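Local atomic coordinates of disulfide bond protein A (PDB entry 3BCI), a protein that probably acts as a thiol:disulfide oxidoreductase of the thioredoxin family, DsbA subfamily, exchanging disulfides in other proteins during bacterial oxidative folding. Residues G19-P24 and D81-L86; R66-V71 and K77-F82. All coordinates share one frame; numbering follows the deposited sequence. Where two conformers were deposited one is given.

In the fold
Both contacts run through helix 79-88. Contact 1 sets the D81-L86 part of it against G19-P24, the loop that leads from the end of strand 14-19 into helix 24-42; contact 2 sets K77-F82, which runs into its first turn, against helix 61-74. Their centres lie about 10 Å apart, and D81 and F82 belong to both. In chain order come the loop, helix 61-74 and helix 79-88. They touch where Y21 OH and S68 OG, 2.5 Å apart, probably share a hydrogen bond. In DsbA-like proteins a helical domain is inserted into the thioredoxin fold; contact 1 ties such helices to the loop carrying C23 of the C23-C26 redox pair, while contact 2 packs helix on helix.

Contact 1 of 2, residues G19-P24 and D81-L86; sequences GDYKCP and DFQKQL
With chi1 at -75°, Y21 swings its ring anti to its own carbonyl carbon and out to helix 79-88, while L86 turns its CG anti to the backbone N and sets CD2 over the ring. The methyl lies above the ring centre, L86 CD2 standing 3.6 Å from the centroid of Y21 and only 8° off the normal, a clean CH-pi contact. One turn back, Q83 meets the edge of the same ring, its CG 3.7 Å from Y21 CE1. Its amide then gives a long, bent hydrogen bond, Q83 NE2 to Y21 OH at 3.3 Å with a 139° angle at the hydrogen. S68 is the closer partner of that phenol oxygen, and Y49 takes up Q83 OE1. At the backbone end of Y21, D20 closes an Asx turn on the backbone N of K22, D20 OD1 to K22 N 2.8 Å, within a type I beta turn that ends at C23, the N-cap of helix 24-42 and first cysteine of the CxxC pair that can form the C23-C26 disulfide. The contact is buried: helix 100-108 packs on L86 through L102 and H106, and strand 48-53 brings N53 against Y21 and F51 against Q83.

Contact 2 of 2, residues R66-V71 and K77-F82; sequences RASHAV and KSFLDF
V71 carries the close part of this contact, one methyl on the F82 ring and the other in the angle between F79 CA and F82 CB. Its CG2 rides over the centre of the F82 ring, 3.8 Å from the centroid and 4° off the normal, so the methyl sits almost squarely on the face. The other branch, CG1, is anti to the backbone N (chi1 172°) and reaches the foot of F79, with V71 CG1 4.0 Å from F79 CA and a looser approach to the ring edge. A turn earlier, S68 touches both rings from the side of helix 61-74: its CA lies 3.7 Å from F82 CE2, and its hydroxyl comes to the edge of the other ring, S68 OG to F79 CE1 3.3 Å. That hydroxyl has its polar partner in Y21, outside the two helices. No hydrogen bond crosses between the segments, and packing alone joins them. Helices 61-74 and 79-88 are consecutive, separated by a short turn, and form a helical hairpin in the helical part of this DsbA-type thioredoxin fold. L110 covers both V71 and F82 from a neighbouring loop. Toward the start of the second segment the fit slackens. S78 approaches only through its backbone, its C 4.4 Å from V71 CG1, and K77, whose CB is directed away from helix 61-74, is exposed. Across the far face of helix 79-88, the partly exposed L80 turns from V71 and packs on M34, R38 and I42 of helix 24-42, while D81 pairs with R38.

Contact 1 of 2, residues G19-P24 and D81-L86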
ATOM      1  N   GLY A  19       3.066  -5.648   3.723  1.00 24.83           N
ATOM      2  CA  GLY A  19       3.726  -4.705   4.603  1.00 25.98           C
ATOM      3  C   GLY A  19       2.814  -3.930   5.532  1.00 22.17           C
ATOM      4  O   GLY A  19       1.707  -4.360   5.854  1.00 28.77           O
ATOM      5  N   ASP A  20       3.296  -2.773   5.963  1.00 25.15           N
ATOM      6  CA  ASP A  20       2.563  -1.898   6.872  1.00 23.45           C
ATOM      7  C   ASP A  20       3.191  -0.520   6.703  1.00 25.92           C
ATOM      8  O   ASP A  20       4.413  -0.408   6.618  1.00 23.39           O
ATOM      9  CB  ASP A  20       2.737  -2.387   8.318  1.00 24.49           C
ATOM     10  CG  ASP A  20       1.856  -1.637   9.306  1.00 27.28           C
ATOM     11  OD1 ASP A  20       1.767  -0.397   9.208  1.00 28.98           O
ATOM     12  OD2 ASP A  20       1.260  -2.288  10.188  1.00 30.62           O
ATOM     13  N   TYR A  21       2.369   0.525   6.646  1.00 23.69           N
ATOM     14  CA  TYR A  21       2.887   1.876   6.477  1.00 24.87           C
ATOM     15  C   TYR A  21       3.779   2.317   7.637  1.00 25.27           C
ATOM     16  O   TYR A  21       4.567   3.248   7.494  1.00 22.65           O
ATOM     17  CB  TYR A  21       1.733   2.876   6.307  1.00 22.51           C
ATOM     18  CG  TYR A  21       1.079   2.823   4.948  1.00 25.74           C
ATOM     19  CD1 TYR A  21       1.795   3.164   3.804  1.00 25.82           C
ATOM     20  CD2 TYR A  21      -0.246   2.412   4.802  1.00 23.76           C
ATOM     21  CE1 TYR A  21       1.214   3.094   2.546  1.00 31.07           C
ATOM     22  CE2 TYR A  21      -0.838   2.339   3.540  1.00 22.37           C
ATOM     23  CZ  TYR A  21      -0.098   2.680   2.420  1.00 28.85           C
ATOM     24  OH  TYR A  21      -0.662   2.605   1.168  1.00 26.06           O
ATOM     25  N   LYS A  22       3.662   1.645   8.777  1.00 26.17           N
ATOM     26  CA  LYS A  22       4.462   1.987   9.954  1.00 29.98           C
ATOM     27  C   LYS A  22       5.757   1.190  10.025  1.00 34.41           C
ATOM     28  O   LYS A  22       6.582   1.409  10.913  1.00 35.71           O
ATOM     29  CB  LYS A  22       3.659   1.714  11.228  1.00 28.77           C
ATOM     30  CG  LYS A  22       2.396   2.549  11.360  1.00 30.32           C
ATOM     31  CD  LYS A  22       1.751   2.402  12.735  1.00 31.31           C
ATOM     32  CE  LYS A  22       2.566   3.094  13.821  1.00 32.37           C
ATOM     33  NZ  LYS A  22       1.972   2.863  15.171  1.00 33.64           N
ATOM     34  N   CYS A  23       5.926   0.282   9.075  0.80 31.36           N
ATOM     35  CA  CYS A  23       7.120  -0.542   9.035  0.80 31.86           C
ATOM     36  C   CYS A  23       8.298   0.126   8.338  0.80 31.00           C
ATOM     37  O   CYS A  23       8.228   0.491   7.161  0.80 31.72           O
ATOM     38  CB  CYS A  23       6.798  -1.876   8.373  0.80 27.59           C
ATOM     39  SG  CYS A  23       8.204  -2.937   8.129  0.80 41.78           S
ATOM     40  N   PRO A  24       9.407   0.285   9.070  1.00 30.33           N
ATOM     41  CA  PRO A  24      10.624   0.914   8.546  1.00 28.91           C
ATOM     42  C   PRO A  24      11.198   0.271   7.302  1.00 23.96           C
ATOM     43  O   PRO A  24      11.584   0.970   6.366  1.00 28.26           O
ATOM     44  CB  PRO A  24      11.591   0.852   9.731  1.00 37.41           C
ATOM     45  CG  PRO A  24      10.672   0.875  10.922  1.00 36.81           C
ATOM     46  CD  PRO A  24       9.582  -0.069  10.491  1.00 32.23           C
ATOM     47  N   ASP A  81       1.203   7.556  -5.665  1.00 27.01           N
ATOM     48  CA  ASP A  81       1.759   8.788  -5.118  1.00 30.52           C
ATOM     49  C   ASP A  81       1.402   8.850  -3.642  1.00 27.32           C
ATOM     50  O   ASP A  81       2.212   9.254  -2.808  1.00 24.41           O
ATOM     51  CB  ASP A  81       1.184  10.029  -5.809  1.00 32.79           C
ATOM     52  CG  ASP A  81       1.667  10.186  -7.231  1.00 38.23           C
ATOM     53  OD1 ASP A  81       2.810   9.784  -7.534  1.00 34.85           O
ATOM     54  OD2 ASP A  81       0.899  10.731  -8.046  1.00 47.44           O
ATOM     55  N   PHE A  82       0.170   8.459  -3.331  1.00 24.52           N
ATOM     56  CA  PHE A  82      -0.302   8.466  -1.953  1.00 23.22           C
ATOM     57  C   PHE A  82       0.587   7.564  -1.104  1.00 26.62           C
ATOM     58  O   PHE A  82       1.028   7.939  -0.020  1.00 24.71           O
ATOM     59  CB  PHE A  82      -1.741   7.952  -1.884  1.00 22.18           C
ATOM     60  CG  PHE A  82      -2.323   7.989  -0.500  1.00 19.60           C
ATOM     61  CD1 PHE A  82      -2.692   9.197   0.074  1.00 21.28           C
ATOM     62  CD2 PHE A  82      -2.447   6.822   0.249  1.00 25.77           C
ATOM     63  CE1 PHE A  82      -3.172   9.244   1.374  1.00 23.43           C
ATOM     64  CE2 PHE A  82      -2.926   6.857   1.551  1.00 24.94           C
ATOM     65  CZ  PHE A  82      -3.289   8.072   2.116  1.00 28.99           C
ATOM     66  N   GLN A  83       0.841   6.368  -1.617  1.00 23.28           N
ATOM     67  CA  GLN A  83       1.653   5.388  -0.926  1.00 22.10           C
ATOM     68  C   GLN A  83       3.062   5.926  -0.690  1.00 23.16           C
ATOM     69  O   GLN A  83       3.581   5.879   0.427  1.00 23.14           O
ATOM     70  CB  GLN A  83       1.678   4.104  -1.758  1.00 27.14           C
ATOM     71  CG  GLN A  83       2.214   2.896  -1.052  1.00 38.62           C
ATOM     72  CD  GLN A  83       1.776   1.611  -1.723  1.00 35.01           C
ATOM     73  OE1 GLN A  83       2.095   1.364  -2.886  1.00 30.01           O
ATOM     74  NE2 GLN A  83       1.033   0.788  -0.990  1.00 32.22           N
ATOM     75  N   LYS A  84       3.674   6.460  -1.738  1.00 22.64           N
ATOM     76  CA  LYS A  84       5.021   7.008  -1.621  1.00 29.01           C
ATOM     77  C   LYS A  84       5.068   8.134  -0.595  1.00 28.88           C
ATOM     78  O   LYS A  84       5.928   8.153   0.287  1.00 26.23           O
ATOM     79  CB  LYS A  84       5.499   7.535  -2.978  1.00 36.49           C
ATOM     80  CG  LYS A  84       6.859   8.230  -2.930  1.00 41.66           C
ATOM     81  CD  LYS A  84       7.360   8.546  -4.330  1.00 52.40           C
ATOM     82  CE  LYS A  84       6.460   9.550  -5.029  1.00 58.41           C
ATOM     83  NZ  LYS A  84       6.612   9.486  -6.509  1.00 61.01           N
ATOM     84  N   GLN A  85       4.135   9.072  -0.720  1.00 29.67           N
ATOM     85  CA  GLN A  85       4.068  10.214   0.181  1.00 31.26           C
ATOM     86  C   GLN A  85       3.769   9.822   1.624  1.00 30.65           C
ATOM     87  O   GLN A  85       4.248  10.471   2.555  1.00 29.31           O
ATOM     88  CB  GLN A  85       3.027  11.221  -0.325  1.00 37.07           C
ATOM     89  CG  GLN A  85       3.479  11.990  -1.568  1.00 37.41           C
ATOM     90  CD  GLN A  85       2.380  12.861  -2.164  1.00 49.34           C
ATOM     91  OE1 GLN A  85       1.666  13.563  -1.444  1.00 57.80           O
ATOM     92  NE2 GLN A  85       2.253  12.830  -3.489  1.00 50.10           N
ATOM     93  N   LEU A  86       2.989   8.763   1.820  1.00 24.37           N
ATOM     94  CA  LEU A  86       2.672   8.335   3.178  1.00 27.59           C
ATOM     95  C   LEU A  86       3.894   7.678   3.831  1.00 30.25           C
ATOM     96  O   LEU A  86       4.215   7.964   4.983  1.00 32.73           O
ATOM     97  CB  LEU A  86       1.476   7.373   3.183  1.00 23.34           C
ATOM     98  CG  LEU A  86       0.938   6.982   4.570  1.00 24.74           C
ATOM     99  CD1 LEU A  86       0.622   8.235   5.377  1.00 27.40           C
ATOM    100  CD2 LEU A  86      -0.321   6.135   4.418  1.00 25.88           C
TER

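Contact 2 of 2, residues R66-V71 and K77-F82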
ATOM      1  N   ARG A  66      -7.125   1.803   5.947  1.00 21.90           N
ATOM      2  CA  ARG A  66      -8.445   2.169   5.428  1.00 24.29           C
ATOM      3  C   ARG A  66      -8.347   3.362   4.466  1.00 21.80           C
ATOM      4  O   ARG A  66      -8.899   3.331   3.371  1.00 24.84           O
ATOM      5  CB  ARG A  66      -9.391   2.536   6.575  1.00 21.32           C
ATOM      6  CG  ARG A  66      -9.765   1.376   7.479  1.00 25.68           C
ATOM      7  CD  ARG A  66     -10.422   1.885   8.753  1.00 29.00           C
ATOM      8  NE  ARG A  66     -10.671   0.807   9.702  1.00 30.31           N
ATOM      9  CZ  ARG A  66     -10.758   0.982  11.016  1.00 28.33           C
ATOM     10  NH1 ARG A  66     -10.615   2.193  11.537  1.00 27.92           N
ATOM     11  NH2 ARG A  66     -10.986  -0.054  11.808  1.00 33.78           N
ATOM     12  N   ALA A  67      -7.652   4.416   4.885  1.00 22.18           N
ATOM     13  CA  ALA A  67      -7.503   5.601   4.046  1.00 24.29           C
ATOM     14  C   ALA A  67      -6.820   5.214   2.742  1.00 23.54           C
ATOM     15  O   ALA A  67      -7.207   5.675   1.666  1.00 23.15           O
ATOM     16  CB  ALA A  67      -6.684   6.668   4.772  1.00 23.30           C
ATOM     17  N   SER A  68      -5.807   4.358   2.850  1.00 20.01           N
ATOM     18  CA  SER A  68      -5.061   3.888   1.688  1.00 25.23           C
ATOM     19  C   SER A  68      -5.988   3.165   0.712  1.00 24.95           C
ATOM     20  O   SER A  68      -5.955   3.418  -0.496  1.00 22.04           O
ATOM     21  CB  SER A  68      -3.938   2.945   2.141  1.00 25.74           C
ATOM     22  OG  SER A  68      -3.174   2.483   1.040  1.00 29.11           O
ATOM     23  N   HIS A  69      -6.816   2.264   1.237  1.00 20.12           N
ATOM     24  CA  HIS A  69      -7.753   1.521   0.397  1.00 26.50           C
ATOM     25  C   HIS A  69      -8.828   2.427  -0.201  1.00 26.08           C
ATOM     26  O   HIS A  69      -9.308   2.179  -1.308  1.00 21.93           O
ATOM     27  CB  HIS A  69      -8.396   0.381   1.194  1.00 19.40           C
ATOM     28  CG  HIS A  69      -7.572  -0.869   1.217  1.00 24.16           C
ATOM     29  ND1 HIS A  69      -7.442  -1.692   0.120  1.00 19.33           N
ATOM     30  CD2 HIS A  69      -6.794  -1.409   2.187  1.00 23.25           C
ATOM     31  CE1 HIS A  69      -6.621  -2.686   0.410  1.00 25.41           C
ATOM     32  NE2 HIS A  69      -6.213  -2.537   1.659  1.00 27.31           N
ATOM     33  N   ALA A  70      -9.204   3.475   0.525  1.00 23.80           N
ATOM     34  CA  ALA A  70     -10.205   4.410   0.017  1.00 24.85           C
ATOM     35  C   ALA A  70      -9.613   5.130  -1.197  1.00 26.46           C
ATOM     36  O   ALA A  70     -10.272   5.279  -2.227  1.00 23.48           O
ATOM     37  CB  ALA A  70     -10.599   5.421   1.107  1.00 24.15           C
ATOM     38  N   VAL A  71      -8.363   5.569  -1.075  1.00 23.93           N
ATOM     39  CA  VAL A  71      -7.689   6.250  -2.177  1.00 25.46           C
ATOM     40  C   VAL A  71      -7.598   5.336  -3.397  1.00 25.75           C
ATOM     41  O   VAL A  71      -7.880   5.754  -4.523  1.00 25.14           O
ATOM     42  CB  VAL A  71      -6.256   6.691  -1.775  1.00 26.62           C
ATOM     43  CG1 VAL A  71      -5.497   7.213  -2.996  1.00 29.05           C
ATOM     44  CG2 VAL A  71      -6.329   7.772  -0.705  1.00 26.01           C
ATOM     45  N   LYS A  77      -5.442   6.247  -9.973  1.00 28.73           N
ATOM     46  CA  LYS A  77      -4.291   6.867 -10.624  1.00 27.87           C
ATOM     47  C   LYS A  77      -3.444   7.712  -9.667  1.00 30.34           C
ATOM     48  O   LYS A  77      -2.364   8.180 -10.031  1.00 27.08           O
ATOM     49  CB  LYS A  77      -4.750   7.711 -11.820  1.00 32.18           C
ATOM     50  CG  LYS A  77      -5.469   6.896 -12.893  1.00 42.34           C
ATOM     51  CD  LYS A  77      -5.835   7.733 -14.116  1.00 48.52           C
ATOM     52  CE  LYS A  77      -4.918   7.434 -15.295  1.00 56.72           C
ATOM     53  NZ  LYS A  77      -5.262   8.250 -16.495  1.00 62.39           N
ATOM     54  N   SER A  78      -3.931   7.896  -8.442  1.00 25.50           N
ATOM     55  CA  SER A  78      -3.210   8.671  -7.430  1.00 27.72           C
ATOM     56  C   SER A  78      -2.697   7.774  -6.305  1.00 26.75           C
ATOM     57  O   SER A  78      -1.990   8.237  -5.415  1.00 30.36           O
ATOM     58  CB  SER A  78      -4.131   9.729  -6.802  1.00 25.92           C
ATOM     59  OG  SER A  78      -4.635  10.630  -7.764  1.00 30.19           O
ATOM     60  N   PHE A  79      -3.058   6.497  -6.342  1.00 27.70           N
ATOM     61  CA  PHE A  79      -2.668   5.560  -5.291  1.00 28.50           C
ATOM     62  C   PHE A  79      -1.166   5.446  -5.026  1.00 31.06           C
ATOM     63  O   PHE A  79      -0.733   5.529  -3.873  1.00 23.17           O
ATOM     64  CB  PHE A  79      -3.245   4.172  -5.583  1.00 22.07           C
ATOM     65  CG  PHE A  79      -2.921   3.146  -4.527  1.00 27.27           C
ATOM     66  CD1 PHE A  79      -3.390   3.295  -3.225  1.00 24.57           C
ATOM     67  CD2 PHE A  79      -2.124   2.047  -4.830  1.00 25.67           C
ATOM     68  CE1 PHE A  79      -3.062   2.362  -2.234  1.00 26.64           C
ATOM     69  CE2 PHE A  79      -1.792   1.111  -3.853  1.00 31.06           C
ATOM     70  CZ  PHE A  79      -2.260   1.266  -2.552  1.00 24.80           C
ATOM     71  N   LEU A  80      -0.368   5.254  -6.074  1.00 24.54           N
ATOM     72  CA  LEU A  80       1.069   5.123  -5.882  1.00 29.10           C
ATOM     73  C   LEU A  80       1.714   6.381  -5.305  1.00 25.51           C
ATOM     74  O   LEU A  80       2.670   6.291  -4.531  1.00 26.72           O
ATOM     75  CB  LEU A  80       1.748   4.706  -7.193  1.00 24.30           C
ATOM     76  CG  LEU A  80       1.366   3.278  -7.612  1.00 38.40           C
ATOM     77  CD1 LEU A  80       2.096   2.900  -8.897  1.00 36.15           C
ATOM     78  CD2 LEU A  80       1.722   2.297  -6.496  1.00 36.99           C
ATOM     79  N   ASP A  81       1.203   7.556  -5.665  1.00 27.01           N
ATOM     80  CA  ASP A  81       1.759   8.788  -5.118  1.00 30.52           C
ATOM     81  C   ASP A  81       1.402   8.850  -3.642  1.00 27.32           C
ATOM     82  O   ASP A  81       2.212   9.254  -2.808  1.00 24.41           O
ATOM     83  CB  ASP A  81       1.184  10.029  -5.809  1.00 32.79           C
ATOM     84  CG  ASP A  81       1.667  10.186  -7.231  1.00 38.23           C
ATOM     85  OD1 ASP A  81       2.810   9.784  -7.534  1.00 34.85           O
ATOM     86  OD2 ASP A  81       0.899  10.731  -8.046  1.00 47.44           O
ATOM     87  N   PHE A  82       0.170   8.459  -3.331  1.00 24.52           N
ATOM     88  CA  PHE A  82      -0.302   8.466  -1.953  1.00 23.22           C
ATOM     89  C   PHE A  82       0.587   7.564  -1.104  1.00 26.62           C
ATOM     90  O   PHE A  82       1.028   7.939  -0.020  1.00 24.71           O
ATOM     91  CB  PHE A  82      -1.741   7.952  -1.884  1.00 22.18           C
ATOM     92  CG  PHE A  82      -2.323   7.989  -0.500  1.00 19.60           C
ATOM     93  CD1 PHE A  82      -2.692   9.197   0.074  1.00 21.28           C
ATOM     94  CD2 PHE A  82      -2.447   6.822   0.249  1.00 25.77           C
ATOM     95  CE1 PHE A  82      -3.172   9.244   1.374  1.00 23.43           C
ATOM     96  CE2 PHE A  82      -2.926   6.857   1.551  1.00 24.94           C
ATOM     97  CZ  PHE A  82      -3.289   8.072   2.116  1.00 28.99           C
TER